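Local structure of glycine cleavage system transcriptional repressor, putative (Vibrio cholerae, 1U8S) at residues T14-I19 with Q71-I76; V24-Q29 with E63-L68; D36-M41 with T47-I52; H90-E95 with C153-L158; A115-G120 with Q159-A164. The protein probably represses transcription of the glycine cleavage system genes, using two ACT domains of the kind that in many regulatory proteins bind amino acids. One frame throughout, in Å; residues are numbered along the deposited sequence.

Contact 1 (T14-I19 with Q71-I76)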
# COMPACT_ATOMS: atom_id res chain seq x y z
N THR B 14 14.46 2.13 7.32
CA THR B 14 15.46 1.89 6.31
C THR B 14 15.34 0.42 5.95
O THR B 14 15.52 -0.47 6.79
CB THR B 14 16.88 2.17 6.82
OG1 THR B 14 16.93 3.50 7.37
CG2 THR B 14 17.88 2.06 5.69
N ASP B 15 15.02 0.16 4.68
CA ASP B 15 14.87 -1.19 4.19
C ASP B 15 16.14 -2.02 4.34
O ASP B 15 17.21 -1.66 3.87
CB ASP B 15 14.43 -1.17 2.73
CG ASP B 15 14.21 -2.56 2.16
OD1 ASP B 15 13.48 -3.34 2.80
OD2 ASP B 15 14.78 -2.87 1.08
N ARG B 16 15.99 -3.15 5.03
CA ARG B 16 17.08 -4.08 5.27
C ARG B 16 16.47 -5.48 5.16
O ARG B 16 15.28 -5.68 5.42
CB ARG B 16 17.66 -3.86 6.67
CG ARG B 16 16.64 -3.45 7.73
CD ARG B 16 17.21 -3.50 9.14
NE ARG B 16 17.31 -4.87 9.63
CZ ARG B 16 16.32 -5.54 10.23
NH1 ARG B 16 15.14 -4.96 10.44
NH2 ARG B 16 16.50 -6.80 10.61
N PRO B 17 17.29 -6.48 4.79
CA PRO B 17 16.90 -7.88 4.63
C PRO B 17 15.73 -8.45 5.44
O PRO B 17 14.81 -9.03 4.86
CB PRO B 17 18.21 -8.61 4.88
CG PRO B 17 19.18 -7.72 4.16
CD PRO B 17 18.75 -6.33 4.62
N GLY B 18 15.74 -8.29 6.76
CA GLY B 18 14.65 -8.86 7.55
C GLY B 18 13.70 -7.95 8.30
O GLY B 18 12.98 -8.40 9.19
N ILE B 19 13.66 -6.67 7.94
CA ILE B 19 12.78 -5.75 8.63
C ILE B 19 11.32 -6.22 8.61
O ILE B 19 10.64 -6.21 9.64
CB ILE B 19 12.88 -4.32 8.03
CG1 ILE B 19 12.15 -3.32 8.93
CG2 ILE B 19 12.32 -4.29 6.62
CD1 ILE B 19 12.91 -2.97 10.20
N GLN B 71 12.48 0.88 17.92
CA GLN B 71 13.54 1.58 18.63
C GLN B 71 14.89 1.01 18.22
O GLN B 71 15.81 1.75 17.89
CB GLN B 71 13.34 1.42 20.15
CG GLN B 71 14.51 1.92 20.99
CD GLN B 71 14.60 1.20 22.33
OE1 GLN B 71 14.68 -0.04 22.38
NE2 GLN B 71 14.60 1.96 23.42
N GLN B 72 14.99 -0.31 18.24
CA GLN B 72 16.24 -0.99 17.90
C GLN B 72 16.52 -1.18 16.41
O GLN B 72 17.49 -1.85 16.03
CB GLN B 72 16.27 -2.35 18.61
CG GLN B 72 15.00 -3.18 18.44
CD GLN B 72 15.12 -4.56 19.04
OE1 GLN B 72 15.97 -5.36 18.64
NE2 GLN B 72 14.27 -4.86 20.03
N HIS B 73 15.67 -0.59 15.57
CA HIS B 73 15.83 -0.69 14.12
C HIS B 73 15.64 0.66 13.44
O HIS B 73 15.57 0.73 12.21
CB HIS B 73 14.85 -1.72 13.56
CG HIS B 73 15.07 -3.11 14.06
ND1 HIS B 73 14.76 -3.49 15.35
CD2 HIS B 73 15.63 -4.19 13.47
CE1 HIS B 73 15.11 -4.76 15.52
NE2 HIS B 73 15.64 -5.20 14.40
N ASP B 74 15.57 1.72 14.23
CA ASP B 74 15.38 3.07 13.68
C ASP B 74 14.09 3.13 12.86
O ASP B 74 13.92 3.99 11.99
CB ASP B 74 16.58 3.46 12.82
CG ASP B 74 17.60 4.29 13.60
OD1 ASP B 74 17.29 5.46 13.93
OD2 ASP B 74 18.71 3.78 13.88
N LEU B 75 13.19 2.20 13.16
CA LEU B 75 11.91 2.09 12.49
C LEU B 75 10.97 3.14 13.09
O LEU B 75 11.13 3.53 14.24
CB LEU B 75 11.37 0.68 12.73
CG LEU B 75 10.28 0.08 11.86
CD1 LEU B 75 10.07 -1.37 12.29
CD2 LEU B 75 8.99 0.87 11.99
N ILE B 76 10.00 3.61 12.32
CA ILE B 76 9.05 4.61 12.83
C ILE B 76 7.66 4.00 12.80
O ILE B 76 7.20 3.58 11.74
CB ILE B 76 9.02 5.86 11.95
CG1 ILE B 76 10.44 6.27 11.55
CG2 ILE B 76 8.36 7.01 12.70
CD1 ILE B 76 10.48 7.44 10.58
O HOH W 1 15.23 3.33 9.90
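A water molecule ties Thr14 to Asp74, donating to Asp74 O at 2.6 Å and accepting from Thr14 N at 2.9 Å. It bridges the end of strand 5-14 to the loop that leads into strand 76-82. Further along, Arg16 reaches over to His73. Its chain bends at chi3 (-76°), which swings the guanidinium back so that one face receives the imidazole: His73 CD2 sits 3.2 Å from Arg16 NH1, displaced toward the rim of the group. The two planes are inclined by 49°, so this is a slanting contact and not a stack. Backbone N of Ile19 lies over the opposite guanidinium face, so the group sits between Ile19 N and the imidazole. What holds it is the salt bridge from Arg16 NH2 to Glu22, while His73 ND1 is fixed by a hydrogen bond to Leu69 O. Next to it, Ile19 CD1 lies 3.9 Å from Leu75 CD1 and 4.1 Å from His73 CB. A type I turn from Arg16 to Ile19, with Gly18 as N-cap, starts helix 19-28. The Asp-Arg-Pro-Gly sequence at this turn, between first strand and first helix, is a recurrent feature of ACT domains, some of which bind amino acid effectors near the corresponding loop.

Contact 2 (V24-Q29 with E63-L68)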
# COMPACT_ATOMS: atom_id res chain seq x y z
N VAL B 24 5.91 -8.93 10.84
CA VAL B 24 4.85 -9.93 10.81
C VAL B 24 5.11 -10.97 11.89
O VAL B 24 4.20 -11.65 12.35
CB VAL B 24 4.78 -10.66 9.43
CG1 VAL B 24 4.68 -9.65 8.31
CG2 VAL B 24 5.98 -11.56 9.25
N ARG B 25 6.38 -11.07 12.28
CA ARG B 25 6.81 -12.02 13.30
C ARG B 25 6.22 -11.60 14.63
O ARG B 25 5.59 -12.39 15.34
CB ARG B 25 8.34 -12.04 13.36
CG ARG B 25 8.94 -12.97 14.38
CD ARG B 25 10.47 -12.97 14.28
NE ARG B 25 11.08 -13.59 15.46
CZ ARG B 25 10.93 -13.13 16.69
NH1 ARG B 25 10.20 -12.04 16.92
NH2 ARG B 25 11.51 -13.75 17.71
N LEU B 26 6.43 -10.33 14.96
CA LEU B 26 5.96 -9.76 16.21
C LEU B 26 4.43 -9.79 16.25
O LEU B 26 3.83 -10.12 17.28
CB LEU B 26 6.47 -8.32 16.32
CG LEU B 26 6.30 -7.56 17.64
CD1 LEU B 26 7.33 -6.44 17.71
CD2 LEU B 26 4.88 -7.02 17.75
N VAL B 27 3.81 -9.48 15.12
CA VAL B 27 2.35 -9.46 15.02
C VAL B 27 1.70 -10.84 15.13
O VAL B 27 0.78 -11.04 15.93
CB VAL B 27 1.90 -8.80 13.70
CG1 VAL B 27 0.40 -8.95 13.51
CG2 VAL B 27 2.26 -7.33 13.73
N THR B 28 2.17 -11.79 14.32
CA THR B 28 1.61 -13.13 14.34
C THR B 28 1.94 -13.83 15.65
O THR B 28 1.09 -14.54 16.21
CB THR B 28 2.13 -13.99 13.17
OG1 THR B 28 3.56 -14.07 13.25
CG2 THR B 28 1.72 -13.38 11.85
N GLN B 29 3.17 -13.63 16.14
CA GLN B 29 3.61 -14.23 17.40
C GLN B 29 2.95 -13.57 18.61
O GLN B 29 3.23 -13.93 19.76
CB GLN B 29 5.15 -14.16 17.52
CG GLN B 29 5.89 -15.23 16.72
CD GLN B 29 7.38 -15.32 17.07
OE1 GLN B 29 7.75 -15.21 18.24
NE2 GLN B 29 8.22 -15.55 16.07
N GLU B 63 0.45 -3.44 20.68
CA GLU B 63 0.56 -2.00 20.87
C GLU B 63 1.75 -1.66 21.76
O GLU B 63 2.29 -0.56 21.68
CB GLU B 63 -0.72 -1.45 21.50
CG GLU B 63 -1.98 -1.68 20.67
CD GLU B 63 -3.23 -1.14 21.34
OE1 GLU B 63 -3.51 -1.54 22.50
OE2 GLU B 63 -3.94 -0.31 20.72
N THR B 64 2.16 -2.60 22.60
CA THR B 64 3.29 -2.35 23.47
C THR B 64 4.62 -2.71 22.82
O THR B 64 5.50 -1.87 22.69
CB THR B 64 3.19 -3.12 24.79
OG1 THR B 64 1.97 -2.77 25.46
CG2 THR B 64 4.37 -2.76 25.69
N THR B 65 4.75 -3.97 22.40
CA THR B 65 5.99 -4.46 21.80
C THR B 65 6.45 -3.81 20.48
O THR B 65 7.65 -3.66 20.26
CB THR B 65 5.92 -5.98 21.59
OG1 THR B 65 4.83 -6.29 20.72
CG2 THR B 65 5.72 -6.68 22.92
N LEU B 66 5.50 -3.42 19.63
CA LEU B 66 5.83 -2.82 18.33
C LEU B 66 6.74 -1.59 18.40
O LEU B 66 7.71 -1.50 17.65
CB LEU B 66 4.54 -2.46 17.58
CG LEU B 66 4.65 -2.11 16.09
CD1 LEU B 66 5.10 -3.34 15.32
CD2 LEU B 66 3.31 -1.63 15.56
N PRO B 67 6.43 -0.63 19.28
CA PRO B 67 7.31 0.54 19.32
C PRO B 67 8.77 0.19 19.65
O PRO B 67 9.69 0.83 19.15
CB PRO B 67 6.67 1.41 20.40
CG PRO B 67 5.21 1.03 20.34
CD PRO B 67 5.29 -0.47 20.19
N LEU B 68 8.97 -0.84 20.48
CA LEU B 68 10.32 -1.25 20.85
C LEU B 68 11.08 -1.75 19.64
O LEU B 68 12.27 -1.45 19.48
CB LEU B 68 10.27 -2.36 21.90
CG LEU B 68 9.58 -1.98 23.21
CD1 LEU B 68 9.68 -3.14 24.19
CD2 LEU B 68 10.22 -0.73 23.78
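Chi1 of -170° at Leu26 sets CG anti to the backbone N and sends both methyls across to helix 56-71, while chi1 of 60° at Thr65 turns OG1 to meet them. The two side chains run antiparallel, each alongside the other. Leu26 CD2 comes to 3.1 Å from Thr65 OG1, a tight approach for a methyl and an oxygen. The hydroxyl is not left without a partner by this apolar neighbour, since it is hydrogen-bonded to Arg61 O one turn earlier in its own helix. The other branch of Leu26 rests on backbone: its CD1 is 3.8 Å from Thr65 O and 4.0 Å from Leu66 CA. Leu66 adds a looser touch at the buried end, where its CD1 lies 4.4 Å from Leu26 CD2. One leucine therefore spans most of the gap between the helices, laid against Thr65 and Leu66. Helix 56-71 is kinked at Pro67, whose N has no hydrogen to give to the preceding turn. Both helices cover the same face of the four-stranded sheet: Val24 and Val27 lie on strands 33-42 and 45-54, Leu66 on strands 5-14 and 76-82. The C-terminal end of helix 19-28 meets the second subunit, and Gln29, just beyond it, is hydrogen-bonded through NE2 to Glu108 of that chain.

Contact 3 (D36-M41 with T47-I52)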
# COMPACT_ATOMS: atom_id res chain seq x y z
N ASP B 36 -5.04 -7.68 6.22
CA ASP B 36 -4.54 -7.20 4.94
C ASP B 36 -3.37 -6.27 5.18
O ASP B 36 -3.14 -5.85 6.30
CB ASP B 36 -5.65 -6.46 4.20
CG ASP B 36 -5.32 -6.23 2.75
OD1 ASP B 36 -4.35 -6.85 2.26
OD2 ASP B 36 -6.03 -5.44 2.10
N SER B 37 -2.64 -5.94 4.12
CA SER B 37 -1.50 -5.05 4.26
C SER B 37 -1.03 -4.57 2.91
O SER B 37 -1.46 -5.07 1.87
CB SER B 37 -0.33 -5.78 4.94
OG SER B 37 0.14 -6.85 4.14
N ARG B 38 -0.15 -3.58 2.94
CA ARG B 38 0.43 -3.02 1.73
C ARG B 38 1.90 -2.78 2.04
O ARG B 38 2.26 -2.17 3.07
CB ARG B 38 -0.23 -1.71 1.35
CG ARG B 38 -1.70 -1.84 1.01
CD ARG B 38 -1.93 -2.49 -0.34
NE ARG B 38 -3.33 -2.34 -0.70
CZ ARG B 38 -4.31 -3.08 -0.20
NH1 ARG B 38 -4.04 -4.04 0.68
NH2 ARG B 38 -5.57 -2.82 -0.53
N ILE B 39 2.75 -3.29 1.16
CA ILE B 39 4.18 -3.16 1.32
C ILE B 39 4.74 -2.46 0.10
O ILE B 39 4.48 -2.85 -1.04
CB ILE B 39 4.82 -4.55 1.48
CG1 ILE B 39 4.16 -5.28 2.66
CG2 ILE B 39 6.32 -4.42 1.66
CD1 ILE B 39 4.55 -6.74 2.79
N ALA B 40 5.51 -1.42 0.34
CA ALA B 40 6.10 -0.67 -0.75
C ALA B 40 7.51 -0.28 -0.38
O ALA B 40 7.80 0.01 0.78
CB ALA B 40 5.27 0.59 -1.05
N MET B 41 8.39 -0.30 -1.37
CA MET B 41 9.78 0.09 -1.18
C MET B 41 9.90 1.45 -1.84
O MET B 41 9.95 1.54 -3.06
CB MET B 41 10.71 -0.93 -1.85
CG MET B 41 12.06 -0.35 -2.32
SD MET B 41 13.24 0.18 -1.01
CE MET B 41 14.61 -0.99 -1.31
N THR B 47 8.17 0.63 3.53
CA THR B 47 6.93 1.24 4.01
C THR B 47 5.84 0.18 4.08
O THR B 47 5.66 -0.60 3.13
CB THR B 47 6.45 2.42 3.11
OG1 THR B 47 6.16 1.94 1.79
CG2 THR B 47 7.52 3.47 3.00
N LEU B 48 5.10 0.19 5.18
CA LEU B 48 4.05 -0.78 5.43
C LEU B 48 2.72 -0.26 6.00
O LEU B 48 2.70 0.49 6.98
CB LEU B 48 4.60 -1.84 6.37
CG LEU B 48 3.59 -2.75 7.04
CD1 LEU B 48 3.35 -3.94 6.15
CD2 LEU B 48 4.12 -3.20 8.38
N LEU B 49 1.61 -0.66 5.38
CA LEU B 49 0.28 -0.32 5.88
C LEU B 49 -0.24 -1.66 6.33
O LEU B 49 -0.09 -2.63 5.60
CB LEU B 49 -0.64 0.20 4.76
CG LEU B 49 -0.23 1.55 4.19
CD1 LEU B 49 -1.30 2.04 3.20
CD2 LEU B 49 -0.03 2.55 5.35
N MET B 50 -0.81 -1.74 7.52
CA MET B 50 -1.30 -3.04 7.96
C MET B 50 -2.49 -2.95 8.90
O MET B 50 -2.63 -2.00 9.67
CB MET B 50 -0.16 -3.83 8.62
CG MET B 50 -0.51 -5.27 8.94
SD MET B 50 0.87 -6.15 9.73
CE MET B 50 1.79 -6.75 8.29
N LEU B 51 -3.36 -3.95 8.81
CA LEU B 51 -4.57 -4.06 9.62
C LEU B 51 -4.59 -5.43 10.28
O LEU B 51 -4.65 -6.45 9.60
CB LEU B 51 -5.81 -3.90 8.74
CG LEU B 51 -7.12 -4.25 9.46
CD1 LEU B 51 -7.29 -3.31 10.63
CD2 LEU B 51 -8.29 -4.17 8.50
N ILE B 52 -4.54 -5.45 11.60
CA ILE B 52 -4.54 -6.71 12.31
C ILE B 52 -5.73 -6.77 13.25
O ILE B 52 -6.36 -5.76 13.52
CB ILE B 52 -3.23 -6.90 13.14
CG1 ILE B 52 -3.15 -5.83 14.22
CG2 ILE B 52 -2.00 -6.79 12.22
CD1 ILE B 52 -1.92 -5.96 15.11
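Ala40 and Thr47 form the tight end of this antiparallel pairing, and Asp36 with Leu51 the looser one. Ala40 O is gripped twice: Thr47 N points at it nearly head-on at 2.8 Å, while Thr47 OG1 donates from above the carbonyl plane at 2.7 Å. Chi1 of 63° brings that hydroxyl over the neighbouring strand, where it also presses on Ala40 CB. In the middle, Arg38 and Leu49 exchange a pair of backbone bonds. At the far end one longer bond, 3.2 Å from Leu51 N to Asp36 O, joins the strands. The ends of Asp36 and Arg38 lead off from the partner strand. Arg38, folded back at chi2 (-74°), makes a salt bridge from NH1 to Asp36 OD2 at 2.8 Å and gives a second bond to Ser37 O at 3.0 Å, so the guanidinium of partly exposed Arg38 is held within its own strand. On the other sheet face Ile39 CG1 lies alongside Leu48 CD1 at 3.8 Å, under helix 19-28. Ser37 OG is hydrogen-bonded to Leu124 O of the second subunit, and backbone bonds from Ile39 also reach that chain. This is the hairpin of second and third strands in the ACT fold, with its edge strand taken into the dimer.

Contact 4 (H90-E95 with C153-L158)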
# COMPACT_ATOMS: atom_id res chain seq x y z
N HIS B 90 -13.09 -7.16 -4.66
CA HIS B 90 -13.02 -6.38 -5.89
C HIS B 90 -12.85 -7.28 -7.11
O HIS B 90 -12.04 -8.20 -7.12
CB HIS B 90 -11.90 -5.33 -5.79
CG HIS B 90 -10.53 -5.84 -6.13
ND1 HIS B 90 -10.02 -5.81 -7.41
CD2 HIS B 90 -9.53 -6.31 -5.34
CE1 HIS B 90 -8.77 -6.24 -7.40
NE2 HIS B 90 -8.44 -6.54 -6.16
N ALA B 91 -13.65 -7.00 -8.14
CA ALA B 91 -13.64 -7.77 -9.37
C ALA B 91 -12.72 -7.18 -10.43
O ALA B 91 -12.29 -7.87 -11.35
CB ALA B 91 -15.04 -7.86 -9.91
N TYR B 92 -12.43 -5.89 -10.32
CA TYR B 92 -11.57 -5.28 -11.30
C TYR B 92 -10.68 -4.24 -10.70
O TYR B 92 -10.92 -3.74 -9.59
CB TYR B 92 -12.38 -4.62 -12.41
CG TYR B 92 -13.09 -5.58 -13.32
CD1 TYR B 92 -12.52 -5.97 -14.53
CD2 TYR B 92 -14.36 -6.05 -13.01
CE1 TYR B 92 -13.21 -6.82 -15.41
CE2 TYR B 92 -15.06 -6.90 -13.87
CZ TYR B 92 -14.48 -7.28 -15.07
OH TYR B 92 -15.20 -8.08 -15.93
N THR B 93 -9.64 -3.92 -11.45
CA THR B 93 -8.69 -2.91 -11.09
C THR B 93 -8.71 -2.02 -12.30
O THR B 93 -8.44 -2.47 -13.41
CB THR B 93 -7.25 -3.47 -10.95
OG1 THR B 93 -7.11 -4.15 -9.70
CG2 THR B 93 -6.23 -2.33 -11.01
N VAL B 94 -9.07 -0.76 -12.12
CA VAL B 94 -9.05 0.14 -13.25
C VAL B 94 -7.79 0.95 -13.09
O VAL B 94 -7.48 1.43 -11.99
CB VAL B 94 -10.28 1.10 -13.26
CG1 VAL B 94 -11.54 0.31 -12.97
CG2 VAL B 94 -10.11 2.20 -12.25
N GLU B 95 -7.03 1.07 -14.16
CA GLU B 95 -5.81 1.86 -14.15
C GLU B 95 -6.09 3.07 -15.03
O GLU B 95 -6.52 2.92 -16.17
CB GLU B 95 -4.64 1.08 -14.74
CG GLU B 95 -4.46 -0.28 -14.14
CD GLU B 95 -3.29 -1.02 -14.74
OE1 GLU B 95 -3.04 -0.87 -15.96
OE2 GLU B 95 -2.61 -1.76 -14.00
N CYS B 153 -20.30 -2.77 -10.67
CA CYS B 153 -19.94 -1.54 -11.38
C CYS B 153 -19.97 -1.70 -12.90
O CYS B 153 -19.36 -2.61 -13.47
CB CYS B 153 -18.55 -1.08 -10.93
SG CYS B 153 -17.97 0.47 -11.68
N ASN B 154 -20.70 -0.78 -13.54
CA ASN B 154 -20.85 -0.74 -14.98
C ASN B 154 -19.56 -0.16 -15.59
O ASN B 154 -19.34 1.06 -15.59
CB ASN B 154 -22.06 0.15 -15.32
CG ASN B 154 -22.50 0.04 -16.77
OD1 ASN B 154 -23.62 0.40 -17.10
ND2 ASN B 154 -21.61 -0.43 -17.63
N LEU B 155 -18.73 -1.05 -16.10
CA LEU B 155 -17.44 -0.67 -16.67
C LEU B 155 -17.52 0.23 -17.89
O LEU B 155 -16.77 1.20 -17.99
CB LEU B 155 -16.62 -1.92 -16.99
CG LEU B 155 -16.39 -2.87 -15.81
CD1 LEU B 155 -15.41 -3.97 -16.21
CD2 LEU B 155 -15.84 -2.09 -14.62
N MET B 156 -18.42 -0.07 -18.82
CA MET B 156 -18.56 0.75 -20.01
C MET B 156 -19.01 2.15 -19.59
O MET B 156 -18.64 3.16 -20.19
CB MET B 156 -19.58 0.13 -20.97
CG MET B 156 -19.70 0.85 -22.31
SD MET B 156 -18.18 0.78 -23.35
CE MET B 156 -17.42 2.38 -23.00
N GLN B 157 -19.82 2.20 -18.54
CA GLN B 157 -20.31 3.47 -18.02
C GLN B 157 -19.23 4.26 -17.28
O GLN B 157 -19.19 5.49 -17.36
CB GLN B 157 -21.49 3.21 -17.09
CG GLN B 157 -22.13 4.48 -16.58
CD GLN B 157 -23.26 4.20 -15.63
OE1 GLN B 157 -24.23 3.53 -16.01
NE2 GLN B 157 -23.16 4.70 -14.40
N LEU B 158 -18.37 3.56 -16.54
CA LEU B 158 -17.29 4.23 -15.82
C LEU B 158 -16.36 4.84 -16.85
O LEU B 158 -15.88 5.97 -16.68
CB LEU B 158 -16.52 3.22 -14.95
CG LEU B 158 -15.29 3.71 -14.18
CD1 LEU B 158 -15.67 4.81 -13.20
CD2 LEU B 158 -14.67 2.54 -13.45
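In the βαββαβ fold of the second ACT domain the first strand packs beneath the second helix, and here Tyr92 and Val94 of strand 92-100 meet Leu155 and Leu158 of helix 155-168. Alternate strand residues face residues three apart on the helix, giving two separate apolar touches. The inner one joins Val94 CG1 to Leu158 CD2 at 3.9 Å, both side chains being buried. Leu158 also touches Arg117 and Ile119 of the loop after helix 107-116, and Val94 and Leu155 both reach Phe177 on strand 172-179. The outer touch lies at the beginning of the helix, just after Asn154, its N-cap residue, whose O accepts from Leu158 N at 2.8 Å. Where the strand begins, a classic bulge sets Ala91 and Tyr92 opposite the single residue Val149 of the neighbouring strand. His90 ND1 donates to Tyr92 O at 3.1 Å, coming from well above the carbonyl plane. With chi1 of -70°, the Tyr92 side chain crosses that of Leu155 at about a right angle and presents a ring face to it. The result is a CH-pi contact: Leu155 CD1 is 3.6 Å from the centroid of the Tyr92 ring and only 9° off its normal.

Contact 5 (A115-G120 with Q159-A164)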
# COMPACT_ATOMS: atom_id res chain seq x y z
N ALA B 115 -14.18 9.43 -5.88
CA ALA B 115 -14.92 9.58 -4.64
C ALA B 115 -16.41 9.71 -4.97
O ALA B 115 -17.24 9.03 -4.37
CB ALA B 115 -14.45 10.79 -3.87
N GLN B 116 -16.75 10.57 -5.93
CA GLN B 116 -18.14 10.77 -6.32
C GLN B 116 -18.80 9.43 -6.66
O GLN B 116 -20.00 9.25 -6.48
CB GLN B 116 -18.23 11.70 -7.53
CG GLN B 116 -17.80 13.12 -7.23
CD GLN B 116 -17.54 13.93 -8.49
OE1 GLN B 116 -16.82 13.50 -9.39
NE2 GLN B 116 -18.13 15.12 -8.55
N ARG B 117 -18.01 8.49 -7.15
CA ARG B 117 -18.54 7.20 -7.52
C ARG B 117 -18.30 6.13 -6.46
O ARG B 117 -18.60 4.95 -6.68
CB ARG B 117 -17.97 6.79 -8.87
CG ARG B 117 -18.45 7.71 -10.00
CD ARG B 117 -17.51 7.73 -11.20
NE ARG B 117 -18.11 8.49 -12.29
CZ ARG B 117 -18.34 9.80 -12.26
NH1 ARG B 117 -18.00 10.53 -11.19
NH2 ARG B 117 -18.93 10.38 -13.30
N GLN B 118 -17.76 6.54 -5.32
CA GLN B 118 -17.49 5.64 -4.21
C GLN B 118 -16.52 4.51 -4.56
O GLN B 118 -16.60 3.41 -4.01
CB GLN B 118 -18.81 5.07 -3.66
CG GLN B 118 -19.65 6.12 -2.92
CD GLN B 118 -21.09 5.68 -2.65
OE1 GLN B 118 -21.34 4.72 -1.93
NE2 GLN B 118 -22.04 6.40 -3.25
N ILE B 119 -15.61 4.79 -5.49
CA ILE B 119 -14.59 3.83 -5.91
C ILE B 119 -13.33 4.17 -5.11
O ILE B 119 -12.85 5.31 -5.15
CB ILE B 119 -14.31 3.94 -7.41
CG1 ILE B 119 -15.59 3.63 -8.19
CG2 ILE B 119 -13.18 2.99 -7.82
CD1 ILE B 119 -15.47 3.80 -9.70
N GLY B 120 -12.80 3.20 -4.38
CA GLY B 120 -11.61 3.44 -3.59
C GLY B 120 -10.35 3.30 -4.41
O GLY B 120 -10.23 2.34 -5.18
N GLN B 159 -16.11 4.10 -17.92
CA GLN B 159 -15.22 4.57 -18.97
C GLN B 159 -15.77 5.78 -19.70
O GLN B 159 -15.02 6.66 -20.10
CB GLN B 159 -14.95 3.45 -19.94
CG GLN B 159 -14.11 3.85 -21.13
CD GLN B 159 -13.54 2.65 -21.81
OE1 GLN B 159 -12.56 2.07 -21.34
NE2 GLN B 159 -14.15 2.23 -22.92
N GLU B 160 -17.08 5.82 -19.89
CA GLU B 160 -17.68 6.94 -20.58
C GLU B 160 -17.59 8.18 -19.70
O GLU B 160 -17.19 9.25 -20.16
CB GLU B 160 -19.13 6.62 -20.96
CG GLU B 160 -19.22 5.86 -22.29
CD GLU B 160 -20.60 5.30 -22.59
OE1 GLU B 160 -20.87 4.96 -23.76
OE2 GLU B 160 -21.42 5.19 -21.64
N GLU B 161 -17.95 8.05 -18.43
CA GLU B 161 -17.88 9.18 -17.52
C GLU B 161 -16.45 9.70 -17.40
O GLU B 161 -16.22 10.91 -17.29
CB GLU B 161 -18.43 8.77 -16.15
CG GLU B 161 -19.78 8.09 -16.26
CD GLU B 161 -20.46 7.88 -14.93
OE1 GLU B 161 -19.75 7.53 -13.96
OE2 GLU B 161 -21.70 8.05 -14.86
N PHE B 162 -15.48 8.79 -17.43
CA PHE B 162 -14.07 9.16 -17.35
C PHE B 162 -13.64 9.93 -18.59
O PHE B 162 -12.79 10.83 -18.50
CB PHE B 162 -13.20 7.91 -17.22
CG PHE B 162 -11.73 8.18 -17.38
CD1 PHE B 162 -11.00 8.76 -16.34
CD2 PHE B 162 -11.08 7.91 -18.58
CE1 PHE B 162 -9.64 9.08 -16.51
CE2 PHE B 162 -9.73 8.22 -18.77
CZ PHE B 162 -9.01 8.80 -17.73
N ASP B 163 -14.20 9.56 -19.75
CA ASP B 163 -13.89 10.23 -21.01
C ASP B 163 -14.50 11.62 -21.04
O ASP B 163 -13.89 12.57 -21.53
CB ASP B 163 -14.41 9.42 -22.21
CG ASP B 163 -13.61 8.16 -22.46
OD1 ASP B 163 -12.41 8.13 -22.10
OD2 ASP B 163 -14.17 7.19 -23.03
N ALA B 164 -15.73 11.73 -20.52
CA ALA B 164 -16.42 13.02 -20.44
C ALA B 164 -15.61 13.99 -19.58
O ALA B 164 -15.40 15.14 -19.96
CB ALA B 164 -17.80 12.84 -19.85
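Backbones stay well apart here, with Arg117 CA 10.2 Å from Glu161 CA, and on the Arg117 side the chain leaves helix 107-116 through a Schellman motif in which Gln118, at positive phi, is the C-prime residue. Ile119 N bonds to Phe114 O, and Gln118 N reaches Ala115 O at 2.7 Å. Two long side chains cross the gap. Arg117 is extended from CG to NE, with chi2 of 156°, and brings the NE edge of its guanidinium to Glu161. Glu161 OE1 accepts from Arg117 NE, modelled at 2.5 Å, so short that its exact length is doubtful, and weakly from Arg117 NH2 at 3.0 Å. Only OE1 is used, a bifurcated, single-oxygen salt bridge, and the two planes stand 78° apart, unlike a flat two-oxygen pairing. Arg117 NH2 also rides 3.3 Å from Glu161 CB, beside the base of the glutamate chain. The rotation of the guanidinium is further fixed by NH1, hydrogen-bonded to Phe113 O. Below this surface bridge, Phe162 packs on Phe110 and Phe113 of helix 107-116, and it reaches strands 92-100 and 172-179 as well; the ion pair links the C-terminal end of helix 107-116 to helix 155-168, two helices packed on one sheet.

Contacts 1, 2 and 3 lie in one ACT domain and contacts 4 and 5 in the other; contact centres in different domains are about 24 to 39 Å apart. Contact 3 is the buried one, a ladder of backbone bonds, and its apolar face meets contact 2 through Val27 on Ile52. Contacts 1 and 2, partly buried, rely on side chains, and contact 1 adds a water bridge. All three touch the second subunit, whereas contacts 4 and 5 do not. Those two share helix 155-168, with apolar packing on the strand in contact 4 and a surface salt bridge in contact 5; Leu158 against Ile119 and Arg117 joins them.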